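Local coordinates for bradyzoite pseudokinase 1 (Toxoplasma gondii, PDB 6M7Z), which regulates the membrane architecture of the parasitophorous vacuole, as a divergent kinase-fold protein that has no glycine-rich loop, at residues 234-245 / 266-277. Numbering follows the deposited sequence.
Sequences VYSLGVAFRNLV and LELLDKLSQKMI. With EDO (1,2-ethanediol), chain G.
Met-276 enters helix 230-248 as a knob into a hole lined by Val-234, Leu-237, Gly-238 and Phe-241, illustrating how two helix segments running roughly antiparallel, 149° between their directions, mesh where one lacks a side chain. At Gly-238 the backbones close to 4.6 Å between its CA and Ser-273 CA. Met-276 SD lies at the edge of the Phe-241 ring, 3.7 Å from CD2, a Met-aromatic contact, while Leu-269 CD1 makes a CH-pi contact over one face, 4.0 Å from the centroid. Val-245 CG2 meets Leu-269 CG and, more distantly, Leu-266 CD2. On the other flank the contacts are polar. Bends at chi2 (51°) and chi3 (58°) carry the Arg-242 guanidinium across to helix 263-276, where NE forms a salt bridge with Asp-270 OD1 (3.0 Å), the guanidinium and carboxylate planes being nearly perpendicular. Arg-242 NH2 donates to Gln-274 OE1 at 2.7 Å, approaching from above the amide carbonyl plane. Phe-241 also packs on Met-153 and Val-154 of helix 146-161, placing the pair in the helical lobe of a kinase-like fold. Greasy interior and polar margin thus divide the work: close packing joins the helices, and Arg-242 ties Asp-270 and Gln-274, one helical turn apart, with a weak third bond to Ser-273 OG, itself bonded to Asp-270 O.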
loop_
_atom_site.group_PDB
_atom_site.type_symbol
_atom_site.label_atom_id
_atom_site.label_comp_id
_atom_site.label_asym_id
_atom_site.label_seq_id
_atom_site.Cartn_x
_atom_site.Cartn_y
_atom_site.Cartn_z
ATOM N N VAL A 234 -14.354 -2.521 5.688
ATOM C CA VAL A 234 -14.923 -3.799 5.211
ATOM C C VAL A 234 -15.711 -3.555 3.917
ATOM O O VAL A 234 -15.591 -4.322 2.974
ATOM C CB VAL A 234 -15.817 -4.479 6.273
ATOM C CG1 VAL A 234 -16.690 -5.577 5.667
ATOM C CG2 VAL A 234 -15.012 -5.016 7.440
ATOM N N TYR A 235 -16.539 -2.507 3.907
ATOM C CA TYR A 235 -17.310 -2.129 2.723
ATOM C C TYR A 235 -16.358 -1.936 1.525
ATOM O O TYR A 235 -16.547 -2.546 0.472
ATOM C CB TYR A 235 -18.153 -0.873 2.993
ATOM C CG TYR A 235 -18.941 -0.425 1.786
ATOM C CD1 TYR A 235 -20.211 -0.917 1.533
ATOM C CD2 TYR A 235 -18.394 0.456 0.863
ATOM C CE1 TYR A 235 -20.927 -0.526 0.411
ATOM C CE2 TYR A 235 -19.090 0.842 -0.265
ATOM C CZ TYR A 235 -20.354 0.339 -0.504
ATOM O OH TYR A 235 -21.014 0.718 -1.636
ATOM N N SER A 236 -15.327 -1.104 1.707
ATOM C CA SER A 236 -14.379 -0.744 0.630
ATOM C C SER A 236 -13.665 -1.987 0.097
ATOM O O SER A 236 -13.440 -2.103 -1.092
ATOM C CB SER A 236 -13.356 0.272 1.100
ATOM O OG SER A 236 -13.983 1.492 1.456
ATOM N N LEU A 237 -13.275 -2.893 0.993
ATOM C CA LEU A 237 -12.570 -4.093 0.592
ATOM C C LEU A 237 -13.542 -5.011 -0.164
ATOM O O LEU A 237 -13.151 -5.726 -1.101
ATOM C CB LEU A 237 -11.986 -4.788 1.820
ATOM C CG LEU A 237 -11.218 -6.070 1.508
ATOM C CD1 LEU A 237 -9.992 -5.766 0.660
ATOM C CD2 LEU A 237 -10.816 -6.778 2.783
ATOM N N GLY A 238 -14.812 -4.993 0.254
ATOM C CA GLY A 238 -15.883 -5.688 -0.439
ATOM C C GLY A 238 -16.018 -5.212 -1.873
ATOM O O GLY A 238 -16.077 -6.031 -2.792
ATOM N N VAL A 239 -16.017 -3.887 -2.058
ATOM C CA VAL A 239 -16.089 -3.281 -3.380
ATOM C C VAL A 239 -14.877 -3.716 -4.208
ATOM O O VAL A 239 -15.002 -3.966 -5.399
ATOM C CB VAL A 239 -16.212 -1.742 -3.296
ATOM C CG1 VAL A 239 -15.962 -1.066 -4.639
ATOM C CG2 VAL A 239 -17.546 -1.333 -2.719
ATOM N N ALA A 240 -13.708 -3.806 -3.575
ATOM C CA ALA A 240 -12.504 -4.235 -4.280
ATOM C C ALA A 240 -12.637 -5.699 -4.733
ATOM O O ALA A 240 -12.173 -6.067 -5.812
ATOM C CB ALA A 240 -11.289 -4.007 -3.410
ATOM N N PHE A 241 -13.252 -6.530 -3.896
ATOM C CA PHE A 241 -13.475 -7.932 -4.228
ATOM C C PHE A 241 -14.452 -8.046 -5.398
ATOM O O PHE A 241 -14.244 -8.853 -6.314
ATOM C CB PHE A 241 -13.981 -8.715 -3.018
ATOM C CG PHE A 241 -12.937 -9.036 -1.976
ATOM C CD1 PHE A 241 -11.589 -9.003 -2.262
ATOM C CD2 PHE A 241 -13.325 -9.414 -0.698
ATOM C CE1 PHE A 241 -10.656 -9.256 -1.279
ATOM C CE2 PHE A 241 -12.385 -9.695 0.280
ATOM C CZ PHE A 241 -11.055 -9.622 -0.020
ATOM N N ARG A 242 -15.495 -7.215 -5.376
ATOM C CA ARG A 242 -16.451 -7.170 -6.465
ATOM C C ARG A 242 -15.717 -6.794 -7.762
ATOM O O ARG A 242 -15.955 -7.400 -8.808
ATOM C CB ARG A 242 -17.588 -6.202 -6.134
ATOM C CG ARG A 242 -18.644 -6.090 -7.218
ATOM C CD ARG A 242 -19.233 -7.403 -7.725
ATOM N NE ARG A 242 -19.859 -8.204 -6.677
ATOM C CZ ARG A 242 -21.036 -7.923 -6.103
ATOM N NH1 ARG A 242 -21.716 -6.848 -6.464
ATOM N NH2 ARG A 242 -21.500 -8.707 -5.143
ATOM N N ASN A 243 -14.821 -5.803 -7.673
ATOM C CA ASN A 243 -14.020 -5.327 -8.786
ATOM C C ASN A 243 -13.198 -6.493 -9.332
ATOM O O ASN A 243 -13.119 -6.699 -10.549
ATOM C CB ASN A 243 -13.192 -4.111 -8.358
ATOM C CG ASN A 243 -12.481 -3.372 -9.470
ATOM O OD1 ASN A 243 -12.533 -3.755 -10.633
ATOM N ND2 ASN A 243 -11.759 -2.334 -9.104
ATOM N N LEU A 244 -12.609 -7.267 -8.412
ATOM C CA LEU A 244 -11.761 -8.404 -8.738
ATOM C C LEU A 244 -12.571 -9.457 -9.523
ATOM O O LEU A 244 -12.137 -9.924 -10.590
ATOM C CB LEU A 244 -11.214 -8.935 -7.414
ATOM C CG LEU A 244 -10.209 -10.079 -7.417
ATOM C CD1 LEU A 244 -9.160 -9.900 -8.473
ATOM C CD2 LEU A 244 -9.553 -10.149 -6.046
ATOM N N VAL A 245 -13.765 -9.796 -9.018
ATOM C CA VAL A 245 -14.642 -10.769 -9.660
ATOM C C VAL A 245 -15.069 -10.282 -11.060
ATOM O O VAL A 245 -15.116 -11.068 -12.008
ATOM C CB VAL A 245 -15.869 -11.081 -8.776
ATOM C CG1 VAL A 245 -16.931 -11.853 -9.541
ATOM C CG2 VAL A 245 -15.481 -11.859 -7.537
ATOM N N LEU A 266 -14.281 -17.952 -7.504
ATOM C CA LEU A 266 -14.909 -16.690 -7.938
ATOM C C LEU A 266 -16.341 -16.586 -7.398
ATOM O O LEU A 266 -16.747 -15.513 -6.938
ATOM C CB LEU A 266 -14.911 -16.587 -9.465
ATOM C CG LEU A 266 -13.586 -16.196 -10.110
ATOM C CD1 LEU A 266 -13.643 -16.326 -11.629
ATOM C CD2 LEU A 266 -13.187 -14.786 -9.714
ATOM N N GLU A 267 -17.093 -17.687 -7.464
ATOM C CA GLU A 267 -18.488 -17.697 -7.033
ATOM C C GLU A 267 -18.535 -17.452 -5.516
ATOM O O GLU A 267 -19.361 -16.671 -5.029
ATOM C CB GLU A 267 -19.194 -18.989 -7.457
ATOM C CG GLU A 267 -19.361 -19.120 -8.965
ATOM C CD GLU A 267 -19.818 -20.479 -9.485
ATOM O OE1 GLU A 267 -20.656 -21.118 -8.825
ATOM O OE2 GLU A 267 -19.328 -20.908 -10.562
ATOM N N LEU A 268 -17.615 -18.086 -4.783
ATOM C CA LEU A 268 -17.539 -17.939 -3.326
ATOM C C LEU A 268 -17.134 -16.500 -2.951
ATOM O O LEU A 268 -17.704 -15.920 -2.022
ATOM C CB LEU A 268 -16.553 -18.963 -2.754
ATOM C CG LEU A 268 -17.042 -20.415 -2.742
ATOM C CD1 LEU A 268 -15.941 -21.345 -2.250
ATOM C CD2 LEU A 268 -18.317 -20.581 -1.907
ATOM N N LEU A 269 -16.169 -15.916 -3.682
ATOM C CA LEU A 269 -15.733 -14.552 -3.411
ATOM C C LEU A 269 -16.879 -13.564 -3.697
ATOM O O LEU A 269 -17.075 -12.605 -2.945
ATOM C CB LEU A 269 -14.501 -14.221 -4.251
ATOM C CG LEU A 269 -13.878 -12.847 -3.981
ATOM C CD1 LEU A 269 -13.623 -12.632 -2.495
ATOM C CD2 LEU A 269 -12.589 -12.660 -4.754
ATOM N N ASP A 270 -17.657 -13.825 -4.752
ATOM C CA ASP A 270 -18.801 -12.971 -5.094
ATOM C C ASP A 270 -19.818 -12.950 -3.941
ATOM O O ASP A 270 -20.349 -11.889 -3.607
ATOM C CB ASP A 270 -19.472 -13.404 -6.401
ATOM C CG ASP A 270 -19.906 -12.245 -7.291
ATOM O OD1 ASP A 270 -19.405 -11.106 -7.101
ATOM O OD2 ASP A 270 -20.702 -12.495 -8.210
ATOM N N LYS A 271 -20.071 -14.120 -3.340
ATOM C CA LYS A 271 -21.009 -14.259 -2.208
ATOM C C LYS A 271 -20.469 -13.514 -0.980
ATOM O O LYS A 271 -21.240 -12.841 -0.289
ATOM C CB LYS A 271 -21.261 -15.734 -1.863
ATOM C CG LYS A 271 -22.317 -16.399 -2.747
ATOM C CD LYS A 271 -22.385 -17.906 -2.731
ATOM C CE LYS A 271 -22.997 -18.428 -4.022
ATOM N NZ LYS A 271 -23.204 -19.893 -3.996
ATOM N N LEU A 272 -19.163 -13.660 -0.717
ATOM C CA LEU A 272 -18.501 -12.995 0.410
ATOM C C LEU A 272 -18.566 -11.469 0.214
ATOM O O LEU A 272 -18.877 -10.718 1.157
ATOM C CB LEU A 272 -17.059 -13.509 0.552
ATOM C CG LEU A 272 -16.158 -12.724 1.512
ATOM C CD1 LEU A 272 -16.735 -12.731 2.923
ATOM C CD2 LEU A 272 -14.718 -13.246 1.506
ATOM N N SER A 273 -18.296 -11.009 -1.014
ATOM C CA SER A 273 -18.270 -9.577 -1.282
ATOM C C SER A 273 -19.672 -8.977 -1.098
ATOM O O SER A 273 -19.784 -7.853 -0.619
ATOM C CB SER A 273 -17.684 -9.264 -2.628
ATOM O OG SER A 273 -18.607 -9.527 -3.664
ATOM N N GLN A 274 -20.728 -9.741 -1.431
ATOM C CA GLN A 274 -22.120 -9.270 -1.285
ATOM C C GLN A 274 -22.443 -9.020 0.202
ATOM O O GLN A 274 -23.184 -8.091 0.536
ATOM C CB GLN A 274 -23.101 -10.249 -1.939
ATOM C CG GLN A 274 -24.476 -9.660 -2.246
ATOM C CD GLN A 274 -24.485 -8.526 -3.254
ATOM O OE1 GLN A 274 -24.054 -8.663 -4.399
ATOM N NE2 GLN A 274 -25.020 -7.387 -2.842
ATOM N N LYS A 275 -21.879 -9.835 1.106
ATOM C CA LYS A 275 -22.057 -9.628 2.550
ATOM C C LYS A 275 -21.345 -8.343 2.986
ATOM O O LYS A 275 -21.873 -7.582 3.820
ATOM C CB LYS A 275 -21.519 -10.816 3.352
ATOM C CG LYS A 275 -22.297 -12.105 3.184
ATOM C CD LYS A 275 -21.590 -13.316 3.792
ATOM C CE LYS A 275 -21.995 -14.644 3.169
ATOM N NZ LYS A 275 -20.830 -15.521 2.852
ATOM N N MET A 276 -20.146 -8.116 2.420
ATOM C CA MET A 276 -19.260 -7.031 2.838
ATOM C C MET A 276 -19.809 -5.671 2.376
ATOM O O MET A 276 -19.526 -4.671 3.026
ATOM C CB MET A 276 -17.845 -7.254 2.295
ATOM C CG MET A 276 -17.165 -8.428 2.956
ATOM S SD MET A 276 -15.639 -8.992 2.166
ATOM C CE MET A 276 -14.507 -7.709 2.711
ATOM N N ILE A 277 -20.622 -5.641 1.309
ATOM C CA ILE A 277 -21.143 -4.374 0.762
ATOM C C ILE A 277 -22.608 -4.134 1.157
ATOM O O ILE A 277 -23.285 -3.301 0.536
ATOM C CB ILE A 277 -20.966 -4.305 -0.771
ATOM C CG1 ILE A 277 -21.878 -5.303 -1.500
ATOM C CG2 ILE A 277 -19.483 -4.444 -1.140
ATOM C CD1 ILE A 277 -21.698 -5.355 -2.998
HETATM C C1 EDO G . -9.013 -1.865 -11.637
HETATM O O1 EDO G . -8.677 -1.166 -10.435
HETATM C C2 EDO G . -10.357 -1.357 -12.129
HETATM O O2 EDO G . -11.000 -2.378 -12.893
#